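PDB 7L0Y: VP2 from Primate bocaparvovirus 1, which self-assembles, in sixty copies, into the T=1 icosahedral capsid that forms the shell of the virus. Local coordinates for residues F26-V31 with V460-T465; F98-M103 with I456-E461; G131-C136 with K428-P433. All blocks are in the same frame, centred on the assembly; numbering follows the deposited sequence.

Contact 1: residues F26-V31 with V460-T465; sequences FSDKYV and VERYAT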
# COMPACT_ATOMS: atom_id res chain seq x y z
N PHE A 26 -78.83 35.59 25.24
CA PHE A 26 -79.21 34.38 25.95
C PHE A 26 -78.55 33.17 25.34
O PHE A 26 -78.42 33.06 24.12
CB PHE A 26 -80.73 34.20 25.95
CG PHE A 26 -81.45 35.15 26.83
CD1 PHE A 26 -81.78 34.79 28.11
CD2 PHE A 26 -81.77 36.41 26.39
CE1 PHE A 26 -82.43 35.66 28.93
CE2 PHE A 26 -82.42 37.28 27.20
CZ PHE A 26 -82.75 36.91 28.48
N SER A 27 -78.14 32.25 26.20
CA SER A 27 -77.57 30.98 25.79
C SER A 27 -78.10 29.91 26.74
O SER A 27 -78.96 30.18 27.58
CB SER A 27 -76.05 31.03 25.78
OG SER A 27 -75.49 29.77 25.49
N ASP A 28 -77.58 28.70 26.60
CA ASP A 28 -77.95 27.65 27.54
C ASP A 28 -77.24 27.83 28.87
O ASP A 28 -77.86 27.73 29.93
CB ASP A 28 -77.65 26.27 26.94
CG ASP A 28 -78.71 25.82 25.97
OD1 ASP A 28 -79.81 26.41 26.00
OD2 ASP A 28 -78.47 24.88 25.19
N LYS A 29 -75.93 28.06 28.84
CA LYS A 29 -75.18 28.20 30.07
C LYS A 29 -74.97 29.63 30.52
O LYS A 29 -74.60 29.85 31.67
CB LYS A 29 -73.81 27.53 29.94
CG LYS A 29 -73.80 26.06 30.31
CD LYS A 29 -74.62 25.24 29.34
CE LYS A 29 -74.64 23.78 29.73
NZ LYS A 29 -75.47 22.96 28.80
N TYR A 30 -75.23 30.62 29.67
CA TYR A 30 -74.88 31.99 29.99
C TYR A 30 -75.92 32.96 29.46
O TYR A 30 -76.54 32.74 28.42
CB TYR A 30 -73.52 32.39 29.43
CG TYR A 30 -72.40 31.58 30.00
CD1 TYR A 30 -71.90 31.86 31.26
CD2 TYR A 30 -71.81 30.56 29.28
CE1 TYR A 30 -70.87 31.13 31.79
CE2 TYR A 30 -70.78 29.83 29.80
CZ TYR A 30 -70.31 30.12 31.06
OH TYR A 30 -69.28 29.38 31.58
N VAL A 31 -76.09 34.04 30.21
CA VAL A 31 -76.81 35.22 29.76
C VAL A 31 -75.90 36.40 30.00
O VAL A 31 -75.35 36.56 31.09
CB VAL A 31 -78.15 35.39 30.49
CG1 VAL A 31 -78.80 36.69 30.10
CG2 VAL A 31 -79.07 34.24 30.15
N VAL A 460 -76.22 30.52 34.03
CA VAL A 460 -77.64 30.20 34.03
C VAL A 460 -77.79 28.73 33.69
O VAL A 460 -76.90 28.12 33.10
CB VAL A 460 -78.40 31.12 33.04
CG1 VAL A 460 -78.25 30.63 31.61
CG2 VAL A 460 -79.81 31.35 33.46
N GLU A 461 -78.91 28.14 34.10
CA GLU A 461 -79.05 26.72 33.84
C GLU A 461 -80.51 26.41 33.59
O GLU A 461 -81.38 26.90 34.31
CB GLU A 461 -78.47 25.93 35.03
CG GLU A 461 -78.21 24.48 34.77
CD GLU A 461 -79.31 23.60 35.24
OE1 GLU A 461 -79.96 23.97 36.23
OE2 GLU A 461 -79.52 22.54 34.63
N ARG A 462 -80.79 25.63 32.55
CA ARG A 462 -82.16 25.40 32.14
C ARG A 462 -82.77 24.26 32.95
O ARG A 462 -82.09 23.55 33.70
CB ARG A 462 -82.24 25.06 30.66
CG ARG A 462 -81.80 26.17 29.76
CD ARG A 462 -82.04 25.83 28.33
NE ARG A 462 -81.56 26.88 27.45
CZ ARG A 462 -82.25 27.98 27.15
NH1 ARG A 462 -83.45 28.17 27.67
NH2 ARG A 462 -81.73 28.87 26.33
N TYR A 463 -84.06 24.04 32.73
CA TYR A 463 -84.80 23.05 33.49
C TYR A 463 -85.17 21.88 32.59
O TYR A 463 -85.30 22.04 31.37
CB TYR A 463 -86.07 23.65 34.09
CG TYR A 463 -87.09 24.07 33.06
CD1 TYR A 463 -88.06 23.20 32.63
CD2 TYR A 463 -87.05 25.34 32.52
CE1 TYR A 463 -88.97 23.57 31.69
CE2 TYR A 463 -87.97 25.72 31.57
CZ TYR A 463 -88.92 24.83 31.16
OH TYR A 463 -89.83 25.21 30.22
N ALA A 464 -85.31 20.71 33.19
CA ALA A 464 -85.89 19.55 32.55
C ALA A 464 -86.91 18.97 33.51
O ALA A 464 -86.65 18.87 34.71
CB ALA A 464 -84.82 18.51 32.20
N THR A 465 -88.08 18.61 32.99
CA THR A 465 -89.12 18.08 33.85
C THR A 465 -89.75 16.86 33.20
O THR A 465 -89.81 16.74 31.98
CB THR A 465 -90.20 19.14 34.15
OG1 THR A 465 -91.08 18.65 35.16
CG2 THR A 465 -91.01 19.47 32.91
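Arg462 reaches from segment 460-465 to the turn at Asp28 and carries the polar half of this contact. CB and CG act as spacers: CG anti to the carbonyl carbon (chi1 -64°) and a chain extended to NE deliver the group to the turn. CD passes 3.3 Å from Asp28 OD1, and NE makes a salt bridge to that same oxygen, modelled at a doubtfully short 2.3 Å; CZ lies 3.1 Å from it. The carboxylate plane stands 86° from the guanidinium and meets it at the edge. NH2 lies 3.3 Å from Ser27 O, while NH1 is held by Glu94 of helix 85-94. The apolar half is Val460, whose CG1 packs 4.0 Å from Val31 CG2; branched residues suit this buried spot between paired strands. Val460 N donates to Lys29 O at 2.9 Å, joining the last residue before strand 30-42 to strand 446-462. Residues 462-465 probably belong to the nuclear localization signal. Each Asp28 makes a long, weak ion pair with Arg462 of a neighbouring subunit, close to that subunit's Asp28, consistent with a twofold interface. The arginine charge probably offsets the crowded carboxylates, though at this structure's pH 2.6 they may be partly protonated.

Contact 2: residues F98-M103 with I456-E461; sequences FRPKAM and IVWEVE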
# COMPACT_ATOMS: atom_id res chain seq x y z
N PHE A 98 -80.09 30.87 38.21
CA PHE A 98 -79.13 31.77 37.59
C PHE A 98 -78.33 32.42 38.70
O PHE A 98 -78.75 32.46 39.85
CB PHE A 98 -79.83 32.82 36.72
CG PHE A 98 -80.80 33.68 37.46
CD1 PHE A 98 -80.41 34.89 37.98
CD2 PHE A 98 -82.09 33.26 37.66
CE1 PHE A 98 -81.30 35.67 38.66
CE2 PHE A 98 -82.98 34.04 38.34
CZ PHE A 98 -82.58 35.24 38.84
N ARG A 99 -77.13 32.87 38.35
CA ARG A 99 -76.34 33.68 39.26
C ARG A 99 -75.44 34.58 38.44
O ARG A 99 -75.08 34.25 37.31
CB ARG A 99 -75.51 32.80 40.20
CG ARG A 99 -74.62 31.86 39.49
CD ARG A 99 -73.79 31.12 40.46
NE ARG A 99 -72.93 30.18 39.77
CZ ARG A 99 -72.11 29.35 40.39
NH1 ARG A 99 -72.02 29.37 41.71
NH2 ARG A 99 -71.36 28.52 39.68
N PRO A 100 -75.06 35.73 38.98
CA PRO A 100 -74.05 36.56 38.32
C PRO A 100 -72.68 35.90 38.41
O PRO A 100 -72.34 35.28 39.42
CB PRO A 100 -74.10 37.87 39.10
CG PRO A 100 -74.58 37.48 40.42
CD PRO A 100 -75.53 36.35 40.23
N LYS A 101 -71.91 36.02 37.34
CA LYS A 101 -70.60 35.39 37.24
C LYS A 101 -69.47 36.41 37.16
O LYS A 101 -68.61 36.46 38.03
CB LYS A 101 -70.55 34.46 36.03
CG LYS A 101 -69.26 33.70 35.89
CD LYS A 101 -69.27 32.86 34.64
CE LYS A 101 -67.93 32.20 34.41
NZ LYS A 101 -67.61 31.24 35.50
N ALA A 102 -69.46 37.22 36.10
CA ALA A 102 -68.46 38.26 35.93
C ALA A 102 -69.17 39.58 35.73
O ALA A 102 -70.28 39.64 35.20
CB ALA A 102 -67.54 37.96 34.75
N MET A 103 -68.53 40.65 36.18
CA MET A 103 -69.08 41.99 36.06
C MET A 103 -68.00 42.92 35.54
O MET A 103 -66.83 42.81 35.92
CB MET A 103 -69.62 42.48 37.39
CG MET A 103 -70.32 43.82 37.32
SD MET A 103 -71.10 44.21 38.89
CE MET A 103 -71.75 45.84 38.57
N ILE A 456 -72.71 42.27 32.74
CA ILE A 456 -72.68 41.14 33.64
C ILE A 456 -72.84 39.87 32.83
O ILE A 456 -73.73 39.77 31.98
CB ILE A 456 -73.77 41.21 34.72
CG1 ILE A 456 -73.56 42.42 35.62
CG2 ILE A 456 -73.75 39.98 35.58
CD1 ILE A 456 -74.64 42.60 36.61
N VAL A 457 -71.97 38.90 33.08
CA VAL A 457 -72.17 37.54 32.59
C VAL A 457 -72.92 36.77 33.67
O VAL A 457 -72.49 36.73 34.83
CB VAL A 457 -70.84 36.87 32.25
CG1 VAL A 457 -71.07 35.45 31.82
CG2 VAL A 457 -70.14 37.64 31.16
N TRP A 458 -74.04 36.19 33.30
CA TRP A 458 -74.87 35.43 34.22
C TRP A 458 -74.70 33.96 33.92
O TRP A 458 -74.96 33.52 32.80
CB TRP A 458 -76.33 35.85 34.09
CG TRP A 458 -76.58 37.25 34.45
CD1 TRP A 458 -76.50 38.33 33.64
CD2 TRP A 458 -77.02 37.74 35.72
NE1 TRP A 458 -76.82 39.47 34.33
CE2 TRP A 458 -77.15 39.13 35.61
CE3 TRP A 458 -77.31 37.13 36.94
CZ2 TRP A 458 -77.55 39.92 36.67
CZ3 TRP A 458 -77.71 37.91 37.98
CH2 TRP A 458 -77.82 39.29 37.84
N GLU A 459 -74.26 33.19 34.90
CA GLU A 459 -74.27 31.74 34.77
C GLU A 459 -75.69 31.25 34.99
O GLU A 459 -76.30 31.54 36.02
CB GLU A 459 -73.31 31.10 35.75
CG GLU A 459 -73.18 29.61 35.57
CD GLU A 459 -72.20 28.99 36.54
OE1 GLU A 459 -71.62 29.74 37.35
OE2 GLU A 459 -72.03 27.76 36.50
N VAL A 460 -76.22 30.52 34.03
CA VAL A 460 -77.64 30.20 34.03
C VAL A 460 -77.79 28.73 33.69
O VAL A 460 -76.90 28.12 33.10
CB VAL A 460 -78.40 31.12 33.04
CG1 VAL A 460 -78.25 30.63 31.61
CG2 VAL A 460 -79.81 31.35 33.46
N GLU A 461 -78.91 28.14 34.10
CA GLU A 461 -79.05 26.72 33.84
C GLU A 461 -80.51 26.41 33.59
O GLU A 461 -81.38 26.90 34.31
CB GLU A 461 -78.47 25.93 35.03
CG GLU A 461 -78.21 24.48 34.77
CD GLU A 461 -79.31 23.60 35.24
OE1 GLU A 461 -79.96 23.97 36.23
OE2 GLU A 461 -79.52 22.54 34.63
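Phe98-Met103 and Ile456-Glu461 run antiparallel, with axes 145° apart in direction, the register shifting by one at a classic beta bulge where Lys101 and Ala102 both face Val457. Val457 O accepts both amides, strongly from Lys101 N at 2.7 Å and weakly from Ala102 N at 3.3 Å. Arg99 N donates to Glu459 O at 2.8 Å; the return bond is weak. Pro100 is in a non-hydrogen-bonded pair with Trp458, where its lack of an N-H costs this pairing nothing. Instead its CB lies over the indole, 4.1 Å from the centroid of the six-membered ring, a CH-pi contact, with Ile456 CG2 above the same face. Phe98 lies alongside Trp458, CD1 4.0 Å from Trp458 CE3, and the indole NE1 is bonded to Thr33. On the face of Arg99, Glu459 runs beside that arginine, CG anti to the backbone N (chi1 -175°). Arg99 NE (2.8 Å) and NH2 (2.6 Å) close on Glu459 OE1 from one face of the carboxylate, while NH1 goes to Cys224 O. One face of this jelly-roll sheet is thus hydrophobic; the other carries a charge pair that would probably lower the pKa of Glu459, its state at pH 2.6 remaining unsettled.

Contact 3: residues G131-C136 with K428-P433; sequences GVHIFC and KMAKIP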
# COMPACT_ATOMS: atom_id res chain seq x y z
N GLY A 131 -60.93 67.58 36.18
CA GLY A 131 -60.98 66.16 36.41
C GLY A 131 -62.17 65.73 37.25
O GLY A 131 -62.88 66.54 37.85
N VAL A 132 -62.38 64.43 37.28
CA VAL A 132 -63.28 63.80 38.24
C VAL A 132 -62.50 62.71 38.94
O VAL A 132 -61.73 61.98 38.31
CB VAL A 132 -64.56 63.23 37.59
CG1 VAL A 132 -65.39 64.34 37.04
CG2 VAL A 132 -64.23 62.24 36.50
N HIS A 133 -62.68 62.62 40.25
CA HIS A 133 -62.11 61.56 41.06
C HIS A 133 -63.02 60.35 41.01
O HIS A 133 -64.23 60.48 41.18
CB HIS A 133 -61.93 62.06 42.48
CG HIS A 133 -60.99 63.21 42.60
ND1 HIS A 133 -59.63 63.05 42.72
CD2 HIS A 133 -61.21 64.54 42.54
CE1 HIS A 133 -59.05 64.24 42.77
NE2 HIS A 133 -59.99 65.16 42.66
N ILE A 134 -62.43 59.19 40.77
CA ILE A 134 -63.17 57.94 40.71
C ILE A 134 -62.34 56.88 41.41
O ILE A 134 -61.15 56.74 41.14
CB ILE A 134 -63.45 57.51 39.25
CG1 ILE A 134 -64.35 58.53 38.56
CG2 ILE A 134 -64.12 56.16 39.22
CD1 ILE A 134 -64.44 58.35 37.09
N PHE A 135 -62.97 56.15 42.32
CA PHE A 135 -62.34 54.93 42.78
C PHE A 135 -63.43 53.98 43.22
O PHE A 135 -64.52 54.39 43.63
CB PHE A 135 -61.35 55.18 43.92
CG PHE A 135 -62.00 55.49 45.21
CD1 PHE A 135 -62.14 54.52 46.17
CD2 PHE A 135 -62.52 56.74 45.45
CE1 PHE A 135 -62.74 54.79 47.35
CE2 PHE A 135 -63.12 57.01 46.62
CZ PHE A 135 -63.23 56.04 47.58
N CYS A 136 -63.13 52.70 43.11
CA CYS A 136 -63.97 51.63 43.62
C CYS A 136 -63.42 51.22 44.97
O CYS A 136 -62.21 51.11 45.14
CB CYS A 136 -64.00 50.45 42.65
SG CYS A 136 -65.05 49.06 43.10
N LYS A 428 -66.50 61.93 42.60
CA LYS A 428 -66.80 63.33 42.81
C LYS A 428 -65.96 64.10 41.83
O LYS A 428 -64.98 63.59 41.30
CB LYS A 428 -66.51 63.81 44.23
CG LYS A 428 -65.06 63.87 44.56
CD LYS A 428 -64.85 64.40 45.95
CE LYS A 428 -63.37 64.53 46.25
NZ LYS A 428 -62.72 65.58 45.44
N MET A 429 -66.35 65.34 41.60
CA MET A 429 -65.51 66.20 40.78
C MET A 429 -64.41 66.81 41.61
O MET A 429 -64.57 67.06 42.81
CB MET A 429 -66.35 67.29 40.15
CG MET A 429 -67.23 66.76 39.08
SD MET A 429 -68.24 68.12 38.63
CE MET A 429 -69.28 68.14 40.07
N ALA A 430 -63.27 67.03 40.97
CA ALA A 430 -62.20 67.76 41.60
C ALA A 430 -62.70 69.11 42.07
O ALA A 430 -63.30 69.87 41.31
CB ALA A 430 -61.03 67.93 40.64
N LYS A 431 -62.48 69.39 43.34
CA LYS A 431 -62.63 70.73 43.86
C LYS A 431 -61.75 71.67 43.05
O LYS A 431 -60.53 71.48 42.99
CB LYS A 431 -62.24 70.73 45.33
CG LYS A 431 -62.02 72.06 45.98
CD LYS A 431 -63.22 72.94 45.95
CE LYS A 431 -63.08 74.03 46.99
NZ LYS A 431 -61.88 74.87 46.80
N ILE A 432 -62.35 72.68 42.43
CA ILE A 432 -61.59 73.67 41.68
C ILE A 432 -61.60 74.96 42.51
O ILE A 432 -62.63 75.64 42.55
CB ILE A 432 -62.15 73.91 40.28
CG1 ILE A 432 -62.03 72.66 39.43
CG2 ILE A 432 -61.40 75.04 39.61
CD1 ILE A 432 -62.69 72.80 38.10
N PRO A 433 -60.50 75.31 43.15
CA PRO A 433 -60.50 76.51 43.99
C PRO A 433 -60.61 77.77 43.16
O PRO A 433 -60.01 77.89 42.09
CB PRO A 433 -59.15 76.43 44.70
CG PRO A 433 -58.78 75.00 44.63
CD PRO A 433 -59.30 74.50 43.35
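His133 and Lys428 form an antiparallel hydrogen-bonded pair, and backbone bonds supply the first kind of interaction here. His133 N donates to Lys428 O at 2.7 Å, and Lys428 N to His133 O at 3.0 Å. A third bond, from Ala430 N to Gly131 O at 3.2 Å, arrives from above the carbonyl plane, and carries the pairing beyond the end of strand 424-429, where the chain has already left strand geometry. These two strands correspond to E and H of the parvovirus jelly roll, central in its CHEF sheet.

The apolar component is Val132 against Met429, a non-hydrogen-bonded pair. Val132 CG1 touches Met429 CG at 3.7 Å, the two side chains crossing obliquely; Cys448 of strand 446-462 adjoins both, and Ile446 adds to the methionine. A compact branched residue and a flexible thioether suit this buried side between the sheets.

On the other face come the polar and aromatic groups. His133 and Lys428 run alongside one another in the same direction. Lys428 CG stands between the backbone N and the carbonyl carbon (chi1 69°), and a bend at the last torsion brings NZ to 3.4 Å from His133 CD2, an oblique approach rather than a bond. The same imidazole turns its edge to Ala430 CA, 3.5 Å from His133 CD2, and has Ala430 CB 3.6 Å from NE2; alanine's short side chain lets the ring come this close. Trp71 makes a cation-pi contact with Lys428, and Trp20 of a neighbouring subunit meets the histidine ring with its plane about perpendicular. The cationic lysine beside the imidazole probably disfavours protonation of His133 near neutrality; at the pH 2.6 of this structure it is probably protonated, which would set two like charges together at a subunit interface.

In the fold
Following the chain from its N terminus, residues 26-31 lead into strand 30-42, residues 98-103 lie on strand 95-118 and residues 131-136 on strand 132-137; their partners then return in reverse order. Contact 3 closes the shortest loop at 428-433, within the loop of contact 2, which itself lies within that of contact 1, so none cross. Contacts 1 and 2 share Val460 and Glu461 and touch directly: strand 446-462 lies between strands 30-42 and 95-118 within one sheet, the B-I-D order of the jelly-roll BIDG sheet. Contact 3, with its centre about 32 Å from that of contact 2, ties E to H in the facing CHEF sheet.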